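Local coordinates for mRNA-binding protein PUF3 (Saccharomyces cerevisiae, PDB 3K49) that binds sequence elements in the 3'-UTRs of mRNAs, mostly those encoding mitochondrial proteins, and promotes deadenylation and decay of COX17 mRNA, at residues K84-G89 with E123-N128; L135-S140 with H152-A157; N254-S259 with M304-K309; K270-G275 with D281-K286. One frame throughout, in Å; residues are numbered along the deposited sequence.

Contact 1: K84-G89 with E123-N128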
# COMPACT_ATOMS: atom_id res chain seq x y z
N LYS A 84 7.34 22.48 -6.44
CA LYS A 84 7.05 23.60 -5.54
C LYS A 84 6.20 24.64 -6.25
O LYS A 84 5.45 25.35 -5.61
CB LYS A 84 8.31 24.26 -4.97
CG LYS A 84 9.02 23.44 -3.92
CD LYS A 84 8.22 23.33 -2.66
CE LYS A 84 8.65 22.11 -1.89
NZ LYS A 84 8.82 20.93 -2.80
N PHE A 85 6.30 24.72 -7.56
CA PHE A 85 5.42 25.64 -8.26
C PHE A 85 3.96 25.17 -8.27
O PHE A 85 3.05 26.01 -8.38
CB PHE A 85 5.96 25.98 -9.65
CG PHE A 85 6.96 27.11 -9.62
CD1 PHE A 85 8.32 26.87 -9.79
CD2 PHE A 85 6.54 28.42 -9.37
CE1 PHE A 85 9.24 27.91 -9.74
CE2 PHE A 85 7.45 29.47 -9.32
CZ PHE A 85 8.81 29.21 -9.51
N PHE A 86 3.72 23.86 -8.16
CA PHE A 86 2.34 23.38 -8.01
C PHE A 86 1.83 23.62 -6.58
O PHE A 86 0.67 23.92 -6.36
CB PHE A 86 2.18 21.90 -8.41
CG PHE A 86 2.14 21.67 -9.91
CD1 PHE A 86 3.21 21.06 -10.57
CD2 PHE A 86 1.03 22.08 -10.65
CE1 PHE A 86 3.16 20.86 -11.94
CE2 PHE A 86 0.98 21.88 -12.03
CZ PHE A 86 2.04 21.27 -12.68
N GLU A 87 2.73 23.50 -5.62
CA GLU A 87 2.41 23.72 -4.22
C GLU A 87 2.28 25.23 -3.84
O GLU A 87 1.36 25.63 -3.11
CB GLU A 87 3.50 23.06 -3.37
CG GLU A 87 3.23 23.00 -1.88
CD GLU A 87 4.21 22.08 -1.16
OE1 GLU A 87 4.07 21.89 0.06
OE2 GLU A 87 5.14 21.56 -1.83
N PHE A 88 3.19 26.06 -4.34
CA PHE A 88 3.24 27.46 -3.92
C PHE A 88 2.95 28.41 -5.06
O PHE A 88 3.02 29.62 -4.88
CB PHE A 88 4.59 27.79 -3.27
CG PHE A 88 4.83 27.03 -2.00
CD1 PHE A 88 5.69 25.95 -1.97
CD2 PHE A 88 4.13 27.35 -0.85
CE1 PHE A 88 5.88 25.22 -0.80
CE2 PHE A 88 4.30 26.63 0.32
CZ PHE A 88 5.18 25.56 0.34
N GLY A 89 2.62 27.86 -6.22
CA GLY A 89 2.42 28.66 -7.41
C GLY A 89 1.05 29.29 -7.49
O GLY A 89 0.13 28.91 -6.76
N GLU A 123 -2.47 16.26 -7.33
CA GLU A 123 -2.83 16.78 -6.03
C GLU A 123 -3.25 18.26 -6.01
O GLU A 123 -4.07 18.65 -5.16
CB GLU A 123 -1.65 16.59 -5.07
CG GLU A 123 -1.63 15.27 -4.36
CD GLU A 123 -0.39 15.12 -3.50
OE1 GLU A 123 0.41 16.06 -3.50
OE2 GLU A 123 -0.21 14.08 -2.82
N TYR A 124 -2.69 19.08 -6.90
CA TYR A 124 -2.87 20.54 -6.77
C TYR A 124 -3.70 21.26 -7.82
O TYR A 124 -4.16 22.36 -7.57
CB TYR A 124 -1.53 21.26 -6.57
CG TYR A 124 -0.95 21.04 -5.20
CD1 TYR A 124 -1.29 21.87 -4.14
CD2 TYR A 124 -0.07 19.99 -4.95
CE1 TYR A 124 -0.78 21.69 -2.89
CE2 TYR A 124 0.45 19.79 -3.69
CZ TYR A 124 0.09 20.64 -2.65
OH TYR A 124 0.60 20.45 -1.38
N ILE A 125 -3.88 20.68 -9.00
CA ILE A 125 -4.60 21.37 -10.07
C ILE A 125 -6.11 21.17 -9.97
O ILE A 125 -6.60 20.42 -9.12
CB ILE A 125 -4.08 20.94 -11.45
CG1 ILE A 125 -4.30 19.45 -11.67
CG2 ILE A 125 -2.60 21.24 -11.54
CD1 ILE A 125 -3.84 18.94 -13.02
N ASP A 126 -6.88 21.84 -10.82
CA ASP A 126 -8.33 21.77 -10.68
C ASP A 126 -8.87 20.48 -11.30
O ASP A 126 -8.27 19.90 -12.22
CB ASP A 126 -9.04 23.01 -11.24
CG ASP A 126 -8.98 23.11 -12.78
OD1 ASP A 126 -8.82 22.07 -13.46
OD2 ASP A 126 -9.10 24.24 -13.31
N SER A 127 -10.02 20.05 -10.79
CA SER A 127 -10.55 18.73 -11.07
C SER A 127 -10.59 18.45 -12.57
O SER A 127 -10.31 17.34 -13.00
CB SER A 127 -11.93 18.55 -10.43
OG SER A 127 -12.93 19.20 -11.18
N ASN A 128 -10.91 19.47 -13.36
CA ASN A 128 -11.01 19.31 -14.81
C ASN A 128 -9.67 19.08 -15.48
O ASN A 128 -9.58 18.36 -16.46
CB ASN A 128 -11.69 20.52 -15.44
CG ASN A 128 -13.12 20.69 -14.96
OD1 ASN A 128 -13.84 19.71 -14.75
ND2 ASN A 128 -13.53 21.94 -14.77
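Tyr124 lays one face of its ring against the backbone of Phe86 and Glu87. Its CB starts the contact, 4.2 Å from Phe86 CB and closer still to the Phe86 carbonyl oxygen, at 3.5 Å from Phe86 O. With CG anti to its own carbonyl carbon (chi1 -73°), the ring runs on along the helix: CG and CD1 remain beside Phe86 O, while the ring centre comes over Glu87 CA. That carbon makes a CH-pi contact, 4.1 Å from the centroid of the Tyr124 ring and only 12° off the ring normal. At the tip, Tyr124 OH reaches the aliphatic part of the glutamate, 3.7 Å from Glu87 CG. The two side chains run alongside each other, and the Glu87 carboxylate continues past this point to a salt bridge with Lys120. A second, purely apolar touch joins Phe86 CE2 to Ile125 CG2 at 3.7 Å, with these side chains also pointing the same way. Replacing Tyr124 by an alanine would probably open a gap over Glu87 CA and leave Glu87 CG without its neighbour on this side. The contact joins the end of helix 79-88, in Pumilio repeat 2, to the end of helix 114-124, in repeat 3, the side-by-side packing of successive helical repeats that builds the curved Pumilio homology domain.

Contact 2: L135-S140 with H152-A157. With nucleotides of chain B.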
# COMPACT_ATOMS: atom_id res chain seq x y z
N LEU A 135 -6.78 11.39 -19.11
CA LEU A 135 -7.38 10.85 -20.33
C LEU A 135 -6.35 10.43 -21.37
O LEU A 135 -6.65 9.64 -22.27
CB LEU A 135 -8.35 11.86 -20.95
CG LEU A 135 -9.84 11.59 -20.71
CD1 LEU A 135 -10.55 12.83 -20.21
CD2 LEU A 135 -10.49 11.08 -21.97
N GLU A 136 -5.14 10.97 -21.26
CA GLU A 136 -4.10 10.68 -22.24
C GLU A 136 -3.52 9.30 -22.02
O GLU A 136 -2.73 8.81 -22.84
CB GLU A 136 -2.98 11.72 -22.16
CG GLU A 136 -3.39 13.11 -22.59
CD GLU A 136 -2.25 14.10 -22.52
OE1 GLU A 136 -1.09 13.71 -22.81
OE2 GLU A 136 -2.51 15.28 -22.18
N LEU A 137 -3.90 8.69 -20.90
CA LEU A 137 -3.42 7.38 -20.53
C LEU A 137 -4.49 6.33 -20.78
O LEU A 137 -4.31 5.16 -20.45
CB LEU A 137 -2.99 7.35 -19.06
CG LEU A 137 -1.89 8.34 -18.65
CD1 LEU A 137 -1.76 8.41 -17.12
CD2 LEU A 137 -0.56 7.98 -19.28
N SER A 138 -5.58 6.75 -21.42
CA SER A 138 -6.76 5.90 -21.55
C SER A 138 -6.54 4.58 -22.31
O SER A 138 -7.30 3.62 -22.14
CB SER A 138 -7.94 6.69 -22.14
OG SER A 138 -7.64 7.11 -23.46
N ASP A 139 -5.51 4.53 -23.15
CA ASP A 139 -5.23 3.34 -23.94
C ASP A 139 -3.96 2.64 -23.51
O ASP A 139 -3.47 1.74 -24.20
CB ASP A 139 -5.07 3.72 -25.41
CG ASP A 139 -6.32 4.33 -25.97
OD1 ASP A 139 -7.30 3.59 -26.18
OD2 ASP A 139 -6.30 5.55 -26.20
N SER A 140 -3.42 3.05 -22.37
CA SER A 140 -2.10 2.57 -21.95
C SER A 140 -2.14 2.11 -20.51
O SER A 140 -1.10 1.95 -19.87
CB SER A 140 -1.06 3.68 -22.10
OG SER A 140 -1.13 4.27 -23.38
N HIS A 152 2.27 4.36 -10.05
CA HIS A 152 2.02 5.34 -9.01
C HIS A 152 1.13 6.46 -9.54
O HIS A 152 0.33 7.02 -8.81
CB HIS A 152 3.32 5.91 -8.48
CG HIS A 152 4.16 4.93 -7.74
ND1 HIS A 152 4.14 4.82 -6.37
CD2 HIS A 152 5.08 4.03 -8.18
CE1 HIS A 152 5.01 3.89 -6.00
NE2 HIS A 152 5.59 3.41 -7.07
N VAL A 153 1.27 6.77 -10.82
CA VAL A 153 0.46 7.82 -11.43
C VAL A 153 -0.98 7.36 -11.51
O VAL A 153 -1.89 8.15 -11.22
CB VAL A 153 0.95 8.09 -12.84
CG1 VAL A 153 0.04 9.08 -13.53
CG2 VAL A 153 2.39 8.55 -12.80
N ILE A 154 -1.15 6.10 -11.93
CA ILE A 154 -2.45 5.43 -11.94
C ILE A 154 -3.12 5.47 -10.57
O ILE A 154 -4.27 5.88 -10.47
CB ILE A 154 -2.34 3.95 -12.39
CG1 ILE A 154 -1.85 3.88 -13.84
CG2 ILE A 154 -3.72 3.26 -12.23
CD1 ILE A 154 -2.69 4.73 -14.80
N GLN A 155 -2.40 5.06 -9.52
CA GLN A 155 -2.92 5.06 -8.16
C GLN A 155 -3.32 6.49 -7.74
O GLN A 155 -4.39 6.72 -7.19
CB GLN A 155 -1.86 4.52 -7.18
CG GLN A 155 -1.69 3.01 -7.15
CD GLN A 155 -0.50 2.58 -6.29
OE1 GLN A 155 -0.51 2.76 -5.08
NE2 GLN A 155 0.53 2.00 -6.92
N LYS A 156 -2.43 7.44 -8.02
CA LYS A 156 -2.69 8.83 -7.73
C LYS A 156 -3.96 9.32 -8.44
O LYS A 156 -4.81 10.00 -7.84
CB LYS A 156 -1.47 9.67 -8.14
CG LYS A 156 -1.59 11.15 -7.76
CD LYS A 156 -1.84 11.35 -6.27
CE LYS A 156 -0.61 11.00 -5.47
NZ LYS A 156 -0.66 11.52 -4.09
N ALA A 157 -4.08 8.96 -9.71
CA ALA A 157 -5.29 9.28 -10.48
C ALA A 157 -6.55 8.70 -9.82
O ALA A 157 -7.58 9.37 -9.69
CB ALA A 157 -5.16 8.83 -11.91
P A B 8 10.09 -0.56 -6.83
OP1 A B 8 9.95 -1.56 -7.90
OP2 A B 8 11.09 -0.77 -5.75
O5' A B 8 10.41 0.86 -7.49
C5' A B 8 10.38 2.04 -6.70
C4' A B 8 10.66 3.25 -7.56
O4' A B 8 9.43 3.77 -8.10
C3' A B 8 11.26 4.44 -6.82
O3' A B 8 12.66 4.27 -6.74
C2' A B 8 10.89 5.62 -7.72
O2' A B 8 11.78 5.82 -8.80
C1' A B 8 9.56 5.15 -8.33
N9 A B 8 8.38 5.85 -7.83
C8 A B 8 7.50 6.58 -8.58
N7 A B 8 6.52 7.12 -7.90
C5 A B 8 6.77 6.73 -6.60
C6 A B 8 6.10 6.97 -5.39
N6 A B 8 5.00 7.71 -5.31
N1 A B 8 6.61 6.42 -4.26
C2 A B 8 7.71 5.68 -4.35
N3 A B 8 8.44 5.37 -5.43
C4 A B 8 7.91 5.93 -6.54
P A B 7 8.79 -3.43 -1.55
OP1 A B 7 10.18 -3.49 -2.05
OP2 A B 7 8.52 -2.96 -0.17
O5' A B 7 7.94 -2.55 -2.58
C5' A B 7 7.67 -3.07 -3.87
C4' A B 7 7.42 -1.96 -4.88
O4' A B 7 6.06 -1.49 -4.77
C3' A B 7 8.29 -0.71 -4.89
O3' A B 7 8.60 -0.43 -6.26
C2' A B 7 7.31 0.37 -4.44
O2' A B 7 7.61 1.69 -4.90
C1' A B 7 6.06 -0.14 -5.15
N9 A B 7 4.78 0.47 -4.80
C8 A B 7 3.81 0.81 -5.70
N7 A B 7 2.75 1.36 -5.14
C5 A B 7 3.05 1.36 -3.79
C6 A B 7 2.33 1.81 -2.68
N6 A B 7 1.11 2.33 -2.77
N1 A B 7 2.92 1.68 -1.47
C2 A B 7 4.15 1.12 -1.39
N3 A B 7 4.91 0.64 -2.37
C4 A B 7 4.30 0.80 -3.56
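Leu137 reaches across Val153 at about a right angle, its CD1 lying 4.1 Å from Val153 CG1. The same methyl approaches Ile154 CD1 at 4.4 Å, so a single leucine branch bridges two neighbouring residues of helix 150-160. Met144 of helix 141-146 packs against both Leu137 and Ile154 and extends this buried apolar cluster. Leu137 also starts a type I beta turn ending at Ser140; the Leu135 carbonyl, two residues ahead, accepts from the N and the hydroxyl of Ser138 inside it, with Ser138 OG 3.0 Å from Leu135 O. His152 and Gln155, on the same helix, face the RNA of chain B. The His152 ring lies over the base of A8 of chain B, whose C5 sits 3.2 Å above the centre of the imidazole, and it meets O2' of A7 of chain B in plane at its edge. A serine in place of His152 would probably deprive the A8 base of this flat support and set it free to tilt. Gln155 is extended beyond CG and presents its amide to A7 of chain B: N6 donates to Gln155 OE1 (2.9 Å, 166°), and Gln155 NE2 donates to N7 (2.9 Å, 169°). Two nearly straight bonds of opposite polarity read the Hoogsteen edge of the base, a pattern consistent with selecting adenine, since a guanine would offer an acceptor in place of N6.

Contact 3: N254-S259 with M304-K309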
# COMPACT_ATOMS: atom_id res chain seq x y z
N ASN A 254 -8.50 -25.06 6.03
CA ASN A 254 -7.05 -25.24 5.91
C ASN A 254 -6.26 -24.62 7.05
O ASN A 254 -5.06 -24.34 6.90
CB ASN A 254 -6.56 -24.63 4.60
CG ASN A 254 -7.13 -25.34 3.40
OD1 ASN A 254 -6.59 -26.36 2.95
ND2 ASN A 254 -8.23 -24.82 2.86
N VAL A 255 -6.92 -24.42 8.18
CA VAL A 255 -6.36 -23.59 9.23
C VAL A 255 -4.91 -23.89 9.52
O VAL A 255 -4.08 -22.98 9.62
CB VAL A 255 -7.12 -23.76 10.54
CG1 VAL A 255 -6.44 -22.92 11.60
CG2 VAL A 255 -8.56 -23.34 10.36
N VAL A 256 -4.60 -25.16 9.67
CA VAL A 256 -3.26 -25.54 10.08
C VAL A 256 -2.20 -25.30 9.00
O VAL A 256 -1.14 -24.76 9.30
CB VAL A 256 -3.21 -26.98 10.61
CG1 VAL A 256 -1.76 -27.43 10.82
CG2 VAL A 256 -4.00 -27.06 11.90
N GLU A 257 -2.48 -25.70 7.76
CA GLU A 257 -1.49 -25.58 6.69
C GLU A 257 -1.19 -24.12 6.37
O GLU A 257 -0.03 -23.75 6.16
CB GLU A 257 -1.94 -26.30 5.41
CG GLU A 257 -0.80 -26.44 4.39
CD GLU A 257 -1.23 -26.17 2.95
OE1 GLU A 257 -2.23 -26.77 2.50
OE2 GLU A 257 -0.55 -25.37 2.25
N TYR A 258 -2.23 -23.29 6.31
CA TYR A 258 -2.03 -21.86 6.11
C TYR A 258 -1.21 -21.24 7.23
O TYR A 258 -0.29 -20.46 6.98
CB TYR A 258 -3.37 -21.14 5.98
CG TYR A 258 -4.11 -21.47 4.70
CD1 TYR A 258 -5.43 -21.12 4.54
CD2 TYR A 258 -3.47 -22.10 3.64
CE1 TYR A 258 -6.12 -21.40 3.38
CE2 TYR A 258 -4.15 -22.38 2.46
CZ TYR A 258 -5.48 -22.03 2.35
OH TYR A 258 -6.21 -22.28 1.20
N SER A 259 -1.54 -21.59 8.47
CA SER A 259 -0.81 -21.07 9.62
C SER A 259 0.68 -21.35 9.54
O SER A 259 1.49 -20.63 10.12
CB SER A 259 -1.37 -21.64 10.93
OG SER A 259 -2.72 -21.25 11.11
N MET A 304 -3.05 -27.57 17.58
CA MET A 304 -2.39 -26.65 18.50
C MET A 304 -0.88 -26.85 18.56
O MET A 304 -0.11 -25.90 18.37
CB MET A 304 -2.95 -26.82 19.91
CG MET A 304 -4.37 -26.31 20.06
SD MET A 304 -4.39 -24.53 20.32
CE MET A 304 -3.34 -24.41 21.76
N ILE A 305 -0.46 -28.09 18.82
CA ILE A 305 0.95 -28.38 19.03
C ILE A 305 1.77 -28.26 17.76
O ILE A 305 2.91 -27.79 17.79
CB ILE A 305 1.15 -29.80 19.59
CG1 ILE A 305 0.36 -29.98 20.89
CG2 ILE A 305 2.62 -30.09 19.81
CD1 ILE A 305 0.76 -29.03 21.98
N LEU A 306 1.20 -28.70 16.64
CA LEU A 306 1.85 -28.52 15.35
C LEU A 306 2.05 -27.04 15.09
O LEU A 306 3.01 -26.63 14.44
CB LEU A 306 1.00 -29.11 14.22
CG LEU A 306 0.90 -30.62 14.09
CD1 LEU A 306 -0.13 -30.97 13.02
CD2 LEU A 306 2.25 -31.23 13.75
N MET A 307 1.12 -26.23 15.59
CA MET A 307 1.15 -24.79 15.39
C MET A 307 2.14 -24.09 16.32
O MET A 307 2.96 -23.30 15.85
CB MET A 307 -0.27 -24.21 15.51
CG MET A 307 -1.12 -24.48 14.28
SD MET A 307 -2.82 -23.92 14.43
CE MET A 307 -2.59 -22.16 14.71
N ILE A 308 2.08 -24.40 17.61
CA ILE A 308 3.01 -23.82 18.58
C ILE A 308 4.47 -24.00 18.17
O ILE A 308 5.31 -23.14 18.45
CB ILE A 308 2.83 -24.44 19.98
CG1 ILE A 308 1.40 -24.24 20.46
CG2 ILE A 308 3.81 -23.82 20.96
CD1 ILE A 308 1.11 -24.91 21.79
N LYS A 309 4.77 -25.11 17.51
CA LYS A 309 6.15 -25.46 17.17
C LYS A 309 6.61 -24.87 15.83
O LYS A 309 7.78 -24.98 15.47
CB LYS A 309 6.33 -26.98 17.13
CG LYS A 309 6.18 -27.66 18.47
CD LYS A 309 6.37 -29.16 18.36
CE LYS A 309 6.22 -29.84 19.71
NZ LYS A 309 6.42 -31.31 19.61
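Tyr258 supplies the aromatic ring of helix 255-259, the helix whose Val256 and Ser259 meet Met307 across the contact. One face of that ring is covered by Asn254 CB, 3.4 Å above the plane and over its centre, while Ile217 and Gln218 of helix 213-218 also touch Tyr258. The ring thus packs toward the preceding part of the chain, and non-aromatic side chains make the junction with helix 303-308. Val256 uses both its methyls there: CG2 lies 4.2 Å from Met307 SD, and CG1 makes a looser touch with Leu306 CD1 at 4.5 Å. Met307 is extended as far as its sulfur and then bends (chi3 59°), which carries its methyl to Ser259, with Met307 CE 3.7 Å from Ser259 OG. The proton of that hydroxyl is already donated within its own helix. Ser259 OG donates to Val255 O at 2.7 Å, tilted 30° from the carbonyl plane, while the Ser259 backbone N reaches the same oxygen from the opposite face. The OG bond holds the serine's rotation, with OG anti to its carbonyl carbon. Ala313 of helix 313-323 packs on both Ser259 and Met307, and Ile287 touches Met307 as well. The short helical segments run almost exactly parallel, 5° between directions and 10.1 Å between axes, an arrangement characteristic of equivalent helices stacked in successive Pumilio repeats, here repeats 7 and 8.

Contact 4: K270-G275 with D281-K286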
# COMPACT_ATOMS: atom_id res chain seq x y z
N LYS A 270 -5.64 -12.10 10.12
CA LYS A 270 -6.67 -11.12 9.80
C LYS A 270 -8.03 -11.75 9.89
O LYS A 270 -9.00 -11.10 10.29
CB LYS A 270 -6.45 -10.55 8.39
CG LYS A 270 -5.18 -9.75 8.27
CD LYS A 270 -5.24 -8.48 9.13
CE LYS A 270 -3.84 -7.98 9.49
NZ LYS A 270 -3.03 -9.04 10.18
N SER A 271 -8.12 -13.03 9.50
CA SER A 271 -9.37 -13.77 9.55
C SER A 271 -9.94 -13.71 10.94
O SER A 271 -11.08 -13.30 11.12
CB SER A 271 -9.15 -15.24 9.16
OG SER A 271 -8.79 -15.36 7.80
N ILE A 272 -9.14 -14.11 11.92
CA ILE A 272 -9.60 -14.16 13.30
C ILE A 272 -9.67 -12.76 13.94
O ILE A 272 -10.40 -12.54 14.90
CB ILE A 272 -8.77 -15.14 14.17
CG1 ILE A 272 -7.33 -14.66 14.32
CG2 ILE A 272 -8.76 -16.54 13.55
CD1 ILE A 272 -6.44 -15.71 14.93
N LEU A 273 -8.92 -11.82 13.38
CA LEU A 273 -8.94 -10.45 13.88
C LEU A 273 -10.16 -9.68 13.39
O LEU A 273 -10.79 -8.98 14.17
CB LEU A 273 -7.66 -9.72 13.46
CG LEU A 273 -7.61 -8.23 13.82
CD1 LEU A 273 -7.91 -8.03 15.28
CD2 LEU A 273 -6.27 -7.64 13.45
N TYR A 274 -10.49 -9.82 12.11
CA TYR A 274 -11.59 -9.03 11.53
C TYR A 274 -12.86 -9.81 11.20
O TYR A 274 -13.85 -9.23 10.78
CB TYR A 274 -11.10 -8.25 10.32
CG TYR A 274 -10.07 -7.21 10.69
CD1 TYR A 274 -10.40 -6.17 11.56
CD2 TYR A 274 -8.78 -7.27 10.20
CE1 TYR A 274 -9.47 -5.22 11.92
CE2 TYR A 274 -7.84 -6.31 10.55
CZ TYR A 274 -8.18 -5.29 11.41
OH TYR A 274 -7.24 -4.34 11.76
N GLY A 275 -12.84 -11.12 11.38
CA GLY A 275 -14.04 -11.90 11.15
C GLY A 275 -15.10 -11.68 12.22
O GLY A 275 -14.78 -11.36 13.36
N ASP A 281 -15.43 -18.16 15.33
CA ASP A 281 -15.63 -19.41 16.04
C ASP A 281 -15.49 -20.57 15.06
O ASP A 281 -14.98 -21.64 15.41
CB ASP A 281 -16.99 -19.42 16.74
CG ASP A 281 -17.06 -18.43 17.90
OD1 ASP A 281 -16.18 -18.48 18.79
OD2 ASP A 281 -17.99 -17.59 17.91
N LEU A 282 -15.95 -20.34 13.84
CA LEU A 282 -15.78 -21.31 12.76
C LEU A 282 -14.32 -21.71 12.57
O LEU A 282 -14.01 -22.87 12.31
CB LEU A 282 -16.34 -20.75 11.46
CG LEU A 282 -16.33 -21.74 10.31
CD1 LEU A 282 -16.79 -23.08 10.83
CD2 LEU A 282 -17.22 -21.25 9.17
N ILE A 283 -13.42 -20.74 12.70
CA ILE A 283 -12.01 -21.00 12.50
C ILE A 283 -11.37 -21.62 13.74
O ILE A 283 -10.54 -22.53 13.63
CB ILE A 283 -11.25 -19.71 12.14
CG1 ILE A 283 -11.74 -19.15 10.80
CG2 ILE A 283 -9.74 -19.94 12.13
CD1 ILE A 283 -11.24 -17.76 10.52
N ILE A 284 -11.75 -21.12 14.90
CA ILE A 284 -11.13 -21.56 16.15
C ILE A 284 -11.58 -22.97 16.53
O ILE A 284 -10.85 -23.72 17.17
CB ILE A 284 -11.44 -20.57 17.29
CG1 ILE A 284 -10.98 -19.17 16.89
CG2 ILE A 284 -10.78 -21.03 18.58
CD1 ILE A 284 -11.26 -18.10 17.90
N SER A 285 -12.79 -23.33 16.10
CA SER A 285 -13.33 -24.66 16.36
C SER A 285 -12.55 -25.75 15.63
O SER A 285 -12.83 -26.94 15.78
CB SER A 285 -14.81 -24.72 15.96
OG SER A 285 -14.97 -24.65 14.56
N LYS A 286 -11.56 -25.33 14.84
CA LYS A 286 -10.72 -26.27 14.11
C LYS A 286 -9.48 -26.61 14.93
O LYS A 286 -8.84 -27.65 14.71
CB LYS A 286 -10.30 -25.68 12.76
CG LYS A 286 -11.47 -25.32 11.86
CD LYS A 286 -12.17 -26.57 11.35
CE LYS A 286 -13.30 -26.21 10.40
NZ LYS A 286 -13.78 -27.41 9.65
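Ile283 packs its side chain on Ser271 and Ile272 of helix 264-274. Along segment 281-286, Asp281 comes first, its backbone O accepting from Ser285 N within the segment. Leu282 follows, packed on Ala252 of helix 238-252; its carbonyl receives the Ser285 hydroxyl, with Ser285 OG 3.0 Å from Leu282 O but well above the carbonyl plane. Ile283 then carries the contact through two branches. CG1 stands anti to the carbonyl carbon (chi1 -64°) and the chain stays extended beyond it (chi2 169°), which together carry CD1 to Ser271, 3.5 Å from Ser271 CB. The other branch, CG2, meets the matching methyl of the partner isoleucine, Ile283 CG2 lying 3.8 Å from Ile272 CG2. The two isoleucines cross at about a right angle, and Ile272 CG2 is also 4.1 Å from Ile283 CD1, so one methyl is held against both arms. Ser271 turns its carbon to this apolar surface while its OG bonds to Val267 O within the helix, which satisfies a buried hydroxyl. Next, Ile284 packs against Leu320 of helix 313-323, a residue that Ile272 touches too. Lys286 ends the segment, its backbone N bonded to Ile283 O, 3.2 Å away, as the chain leaves the helix. Helix 264-274 and helix 277-284 are consecutive and joined by a short connection, so their packing closes a helical hairpin within Pumilio repeat 7, a repeating unit that also holds helix 255-259.

In the fold
The four contacts lie along a single all-helical Pumilio homology domain as two close pairs on opposite sides of the chain's centre. Contacts 1 and 2 come first and in series, in repeats 2 to 4, with centres 18 Å apart and joined by a salt bridge from Glu123 OE2 to Lys156 NZ. Contacts 3 and 4, in repeats 7 and 8, have centres 13 Å apart; contact 4 is nested in the loop that contact 3 closes, and Val255 packs on Lys286 between them. Centres of contacts in different pairs are 38 to 52 Å apart. Packing between and within repeats thus recurs along the elongated array, whose successive units together offer an extended surface for single-stranded RNA.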